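Local coordinates for succinoglycan biosynthesis protein (Bacillus cereus ATCC 14579, PDB 3B55), which binds a calcium ion and is probably a member of the erythromycin esterase family, its reaction not established, at residues A[66-71]-A[98-103]; A[154-157]-A[161-164]. The protein carries 1 engineered substitution. All coordinates share one frame; numbering follows the deposited sequence.

Coming from the N terminus, after helix 39-49 and edge strand 51-53, the chain forms short helix 68-72, runs through strand 77-82 of the central mixed sheet and enters helix 88-104; contact 1 closes this loop, laying residues 66-71 against the C-terminal part of that long helix. The chain then passes through strand 109-112 and helix 116-128 to helix 144-158. There contact 2 closes a far shorter loop, folding residues 161-164 back onto the helix end before strand 167-172. The two loops follow one another in series, neither enclosing nor crossing the other. Their centres lie about 17 Å apart, and Val-102 CG1 of helix 88-104 joins them by packing 3.5 Å from Tyr-156 CZ.

Contact 1: residues A[66-71]-A[98-103]; sequences KPLKNM and VKYLVS
The phenol ring of Tyr-100 is the flat group here, and Lys-66, Leu-68 and Lys-69 lie obliquely around it. Leu-68 CB lies 3.8 Å from Tyr-100 CE2, while its methyl CD2 comes within 4.2 Å of Tyr-100 CD2; the two side chains run antiparallel alongside one another. On another part of the ring, Lys-66 CA sits 4.1 Å from Tyr-100 CE1. With CG anti to the backbone N (chi1 178°), the tyrosine carries its OH to the backbone where the chain enters helix 68-72; there Lys-69 N bonds back to Lys-66 O at 3.0 Å. Lys-69 crosses the tyrosine at about a right angle, its CB 3.1 Å from Tyr-100 OH, and the rest of the lysine chain extends off the ring. Tyr-100 thus packs helix 88-104 against residues 66-69. Beyond the pair, Leu-65 also touches the tyrosine, and Phe-384 of strand 382-386 packs on Leu-68. Helix 88-104 rests on strand 301-306 through Val-98 and Leu-101, and on helix 144-158 through Val-102.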
loop_
_atom_site.group_PDB
_atom_site.type_symbol
_atom_site.label_atom_id
_atom_site.label_comp_id
_atom_site.label_asym_id
_atom_site.label_seq_id
_atom_site.Cartn_x
_atom_site.Cartn_y
_atom_site.Cartn_z
ATOM N N LYS A 66 -5.500 17.718 -13.513
ATOM C CA LYS A 66 -6.626 17.487 -14.411
ATOM C C LYS A 66 -6.369 16.442 -15.497
ATOM O O LYS A 66 -7.273 15.692 -15.859
ATOM C CB LYS A 66 -7.053 18.806 -15.056
ATOM C CG LYS A 66 -7.614 19.805 -14.061
ATOM C CD LYS A 66 -9.126 19.870 -14.131
ATOM C CE LYS A 66 -9.573 20.950 -15.092
ATOM N NZ LYS A 66 -9.170 22.284 -14.571
ATOM N N PRO A 67 -5.144 16.390 -16.053
ATOM C CA PRO A 67 -4.848 15.400 -17.102
ATOM C C PRO A 67 -5.010 13.961 -16.611
ATOM O O PRO A 67 -5.070 13.018 -17.400
ATOM C CB PRO A 67 -3.403 15.719 -17.479
ATOM C CG PRO A 67 -3.337 17.216 -17.270
ATOM C CD PRO A 67 -4.052 17.375 -15.945
ATOM N N LEU A 68 -5.101 13.802 -15.298
ATOM C CA LEU A 68 -5.238 12.485 -14.691
ATOM C C LEU A 68 -6.653 11.924 -14.862
ATOM O O LEU A 68 -6.847 10.708 -14.910
ATOM C CB LEU A 68 -4.876 12.578 -13.208
ATOM C CG LEU A 68 -4.296 11.367 -12.485
ATOM C CD1 LEU A 68 -3.142 10.754 -13.284
ATOM C CD2 LEU A 68 -3.814 11.824 -11.121
ATOM N N LYS A 69 -7.639 12.810 -14.974
ATOM C CA LYS A 69 -9.025 12.373 -15.131
ATOM C C LYS A 69 -9.145 11.271 -16.181
ATOM O O LYS A 69 -9.578 10.153 -15.878
ATOM C CB LYS A 69 -9.919 13.560 -15.514
ATOM C CG LYS A 69 -11.412 13.241 -15.536
ATOM C CD LYS A 69 -12.222 14.441 -16.027
ATOM C CE LYS A 69 -13.722 14.189 -15.931
ATOM N NZ LYS A 69 -14.332 13.814 -17.239
ATOM N N ASN A 70 -8.746 11.581 -17.412
ATOM C CA ASN A 70 -8.834 10.607 -18.487
ATOM C C ASN A 70 -7.782 9.500 -18.457
ATOM O O ASN A 70 -7.974 8.457 -19.069
ATOM C CB ASN A 70 -8.803 11.307 -19.845
ATOM C CG ASN A 70 -10.057 12.114 -20.106
ATOM O OD1 ASN A 70 -11.152 11.724 -19.700
ATOM N ND2 ASN A 70 -9.906 13.238 -20.798
HETATM N N MSE A 71 -6.672 9.709 -17.760
HETATM C CA MSE A 71 -5.659 8.665 -17.691
HETATM C C MSE A 71 -6.199 7.516 -16.848
HETATM O O MSE A 71 -6.089 6.347 -17.222
HETATM C CB MSE A 71 -4.379 9.191 -17.059
HETATM C CG MSE A 71 -3.496 9.936 -18.020
HETATM SE SE MSE A 71 -1.941 10.578 -17.100
HETATM C CE MSE A 71 -1.573 12.145 -18.191
ATOM N N VAL A 98 -4.390 11.718 -4.072
ATOM C CA VAL A 98 -5.531 11.155 -3.365
ATOM C C VAL A 98 -6.626 12.214 -3.370
ATOM O O VAL A 98 -7.776 11.927 -3.697
ATOM C CB VAL A 98 -5.172 10.806 -1.905
ATOM C CG1 VAL A 98 -6.408 10.330 -1.161
ATOM C CG2 VAL A 98 -4.098 9.728 -1.887
ATOM N N LYS A 99 -6.245 13.438 -3.009
ATOM C CA LYS A 99 -7.160 14.575 -2.973
ATOM C C LYS A 99 -7.907 14.707 -4.293
ATOM O O LYS A 99 -9.121 14.880 -4.316
ATOM C CB LYS A 99 -6.388 15.870 -2.743
ATOM C CG LYS A 99 -6.309 16.346 -1.311
ATOM C CD LYS A 99 -5.792 17.773 -1.305
ATOM C CE LYS A 99 -5.999 18.446 0.030
ATOM N NZ LYS A 99 -5.601 19.876 -0.036
ATOM N N TYR A 100 -7.161 14.650 -5.392
ATOM C CA TYR A 100 -7.747 14.759 -6.721
ATOM C C TYR A 100 -8.691 13.593 -7.026
ATOM O O TYR A 100 -9.817 13.799 -7.481
ATOM C CB TYR A 100 -6.651 14.792 -7.780
ATOM C CG TYR A 100 -7.212 14.854 -9.174
ATOM C CD1 TYR A 100 -7.715 16.051 -9.683
ATOM C CD2 TYR A 100 -7.328 13.700 -9.955
ATOM C CE1 TYR A 100 -8.327 16.102 -10.928
ATOM C CE2 TYR A 100 -7.942 13.740 -11.201
ATOM C CZ TYR A 100 -8.442 14.942 -11.678
ATOM O OH TYR A 100 -9.082 14.987 -12.893
ATOM N N LEU A 101 -8.217 12.371 -6.793
ATOM C CA LEU A 101 -9.012 11.180 -7.044
ATOM C C LEU A 101 -10.279 11.146 -6.184
ATOM O O LEU A 101 -11.327 10.704 -6.640
ATOM C CB LEU A 101 -8.161 9.921 -6.808
ATOM C CG LEU A 101 -7.040 9.674 -7.836
ATOM C CD1 LEU A 101 -6.265 8.414 -7.490
ATOM C CD2 LEU A 101 -7.630 9.535 -9.221
ATOM N N VAL A 102 -10.190 11.618 -4.946
ATOM C CA VAL A 102 -11.360 11.627 -4.068
ATOM C C VAL A 102 -12.420 12.654 -4.491
ATOM O O VAL A 102 -13.603 12.327 -4.590
ATOM C CB VAL A 102 -10.970 11.924 -2.602
ATOM C CG1 VAL A 102 -12.217 12.252 -1.785
ATOM C CG2 VAL A 102 -10.243 10.721 -1.993
ATOM N N SER A 103 -12.003 13.891 -4.750
ATOM C CA SER A 103 -12.964 14.926 -5.119
ATOM C C SER A 103 -13.321 15.052 -6.602
ATOM O O SER A 103 -14.279 15.740 -6.942
ATOM C CB SER A 103 -12.499 16.284 -4.574
ATOM O OG SER A 103 -11.136 16.528 -4.861
#

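Contact 2: residues A[154-157]-A[161-164]; sequences RQYN and KHKS
An offset (parallel-displaced) stack of Tyr-156 and His-162 makes this contact, where the loop after helix 144-158 doubles back over the helix's last turn. It belongs to an alpha-to-beta connection, the chain going on from here into strand 167-172 at the edge of the mixed sheet. The two rings are almost parallel, their planes inclined by just 6° and their centroids 3.9 Å apart. His-162 CD2 lies over one face of the phenol, 3.5 Å from Tyr-156 CE2, and that same CE2 sits over the centre of the imidazole. From there the imidazole spreads both ways along the phenol: His-162 CG is 3.6 Å from Tyr-156 CZ, and His-162 NE2 is equally far, 3.6 Å, from Tyr-156 CD2. With CG anti to the backbone N, the tyrosine ring reaches the loop, whereas His-162 has CG anti to its carbonyl carbon (chi1 -55°), which lays the imidazole over the phenol. Beyond the stack, Trp-152 meets the Tyr-156 ring with planes at about 50°, and Val-166 packs on it too. Lys-165 NZ bonds to Asn-157 O, a further tie between helix end and loop. Two backbone oxygens flank the stack at ring edges. Ser-164 O lies near the plane of the phenol, 3.3 Å from Tyr-156 CE1. Tyr-156 O, in the plane of the imidazole, approaches His-162 CD2 to 3.2 Å.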
loop_
_atom_site.group_PDB
_atom_site.type_symbol
_atom_site.label_atom_id
_atom_site.label_comp_id
_atom_site.label_asym_id
_atom_site.label_seq_id
_atom_site.Cartn_x
_atom_site.Cartn_y
_atom_site.Cartn_z
ATOM N N ARG A 154 -9.919 13.548 7.669
ATOM C CA ARG A 154 -10.832 13.779 8.784
ATOM C C ARG A 154 -11.689 15.004 8.463
ATOM O O ARG A 154 -12.903 15.006 8.684
ATOM C CB ARG A 154 -10.045 14.043 10.070
ATOM C CG ARG A 154 -10.904 14.530 11.235
ATOM C CD ARG A 154 -10.042 14.953 12.421
ATOM N NE ARG A 154 -9.305 16.187 12.162
ATOM C CZ ARG A 154 -9.874 17.381 12.012
ATOM N NH1 ARG A 154 -11.192 17.509 12.090
ATOM N NH2 ARG A 154 -9.128 18.451 11.800
ATOM N N GLN A 155 -11.045 16.042 7.938
ATOM C CA GLN A 155 -11.733 17.282 7.585
ATOM C C GLN A 155 -12.712 17.066 6.438
ATOM O O GLN A 155 -13.858 17.520 6.485
ATOM C CB GLN A 155 -10.714 18.361 7.199
ATOM C CG GLN A 155 -9.899 18.882 8.366
ATOM C CD GLN A 155 -8.926 19.974 7.955
ATOM O OE1 GLN A 155 -7.708 19.818 8.071
ATOM N NE2 GLN A 155 -9.462 21.086 7.466
ATOM N N TYR A 156 -12.253 16.375 5.403
ATOM C CA TYR A 156 -13.093 16.090 4.254
ATOM C C TYR A 156 -14.358 15.346 4.682
ATOM O O TYR A 156 -15.448 15.633 4.188
ATOM C CB TYR A 156 -12.308 15.256 3.235
ATOM C CG TYR A 156 -13.094 14.896 1.998
ATOM C CD1 TYR A 156 -13.992 13.826 2.000
ATOM C CD2 TYR A 156 -12.971 15.650 0.833
ATOM C CE1 TYR A 156 -14.747 13.518 0.867
ATOM C CE2 TYR A 156 -13.723 15.352 -0.305
ATOM C CZ TYR A 156 -14.605 14.290 -0.280
ATOM O OH TYR A 156 -15.341 13.999 -1.406
ATOM N N ASN A 157 -14.209 14.401 5.609
ATOM C CA ASN A 157 -15.339 13.606 6.091
ATOM C C ASN A 157 -16.350 14.359 6.974
ATOM O O ASN A 157 -17.505 13.945 7.091
ATOM C CB ASN A 157 -14.826 12.376 6.852
ATOM C CG ASN A 157 -14.282 11.303 5.931
ATOM O OD1 ASN A 157 -13.752 10.284 6.381
ATOM N ND2 ASN A 157 -14.403 11.529 4.633
ATOM N N LYS A 161 -20.755 19.297 2.797
ATOM C CA LYS A 161 -20.892 19.516 1.365
ATOM C C LYS A 161 -20.469 18.335 0.497
ATOM O O LYS A 161 -20.771 18.297 -0.700
ATOM C CB LYS A 161 -20.124 20.775 0.971
ATOM C CG LYS A 161 -20.674 22.029 1.635
ATOM C CD LYS A 161 -19.687 23.175 1.553
ATOM C CE LYS A 161 -20.183 24.401 2.310
ATOM N NZ LYS A 161 -20.963 25.339 1.457
ATOM N N HIS A 162 -19.772 17.372 1.091
ATOM C CA HIS A 162 -19.350 16.194 0.346
ATOM C C HIS A 162 -20.364 15.097 0.648
ATOM O O HIS A 162 -20.606 14.778 1.807
ATOM C CB HIS A 162 -17.943 15.773 0.773
ATOM C CG HIS A 162 -16.933 16.868 0.652
ATOM N ND1 HIS A 162 -16.810 17.639 -0.480
ATOM C CD2 HIS A 162 -15.992 17.312 1.518
ATOM C CE1 HIS A 162 -15.834 18.513 -0.309
ATOM N NE2 HIS A 162 -15.322 18.335 0.894
ATOM N N LYS A 163 -20.967 14.530 -0.391
ATOM C CA LYS A 163 -21.972 13.491 -0.197
ATOM C C LYS A 163 -21.373 12.103 -0.019
ATOM O O LYS A 163 -22.070 11.102 -0.179
ATOM C CB LYS A 163 -22.951 13.467 -1.375
ATOM C CG LYS A 163 -23.555 14.817 -1.711
ATOM C CD LYS A 163 -24.088 15.495 -0.469
ATOM C CE LYS A 163 -24.454 16.934 -0.749
ATOM N NZ LYS A 163 -24.551 17.710 0.512
ATOM N N SER A 164 -20.089 12.036 0.314
ATOM C CA SER A 164 -19.442 10.746 0.505
ATOM C C SER A 164 -18.234 10.848 1.428
ATOM O O SER A 164 -17.550 11.870 1.458
ATOM C CB SER A 164 -19.017 10.172 -0.847
ATOM O OG SER A 164 -18.519 8.858 -0.692
#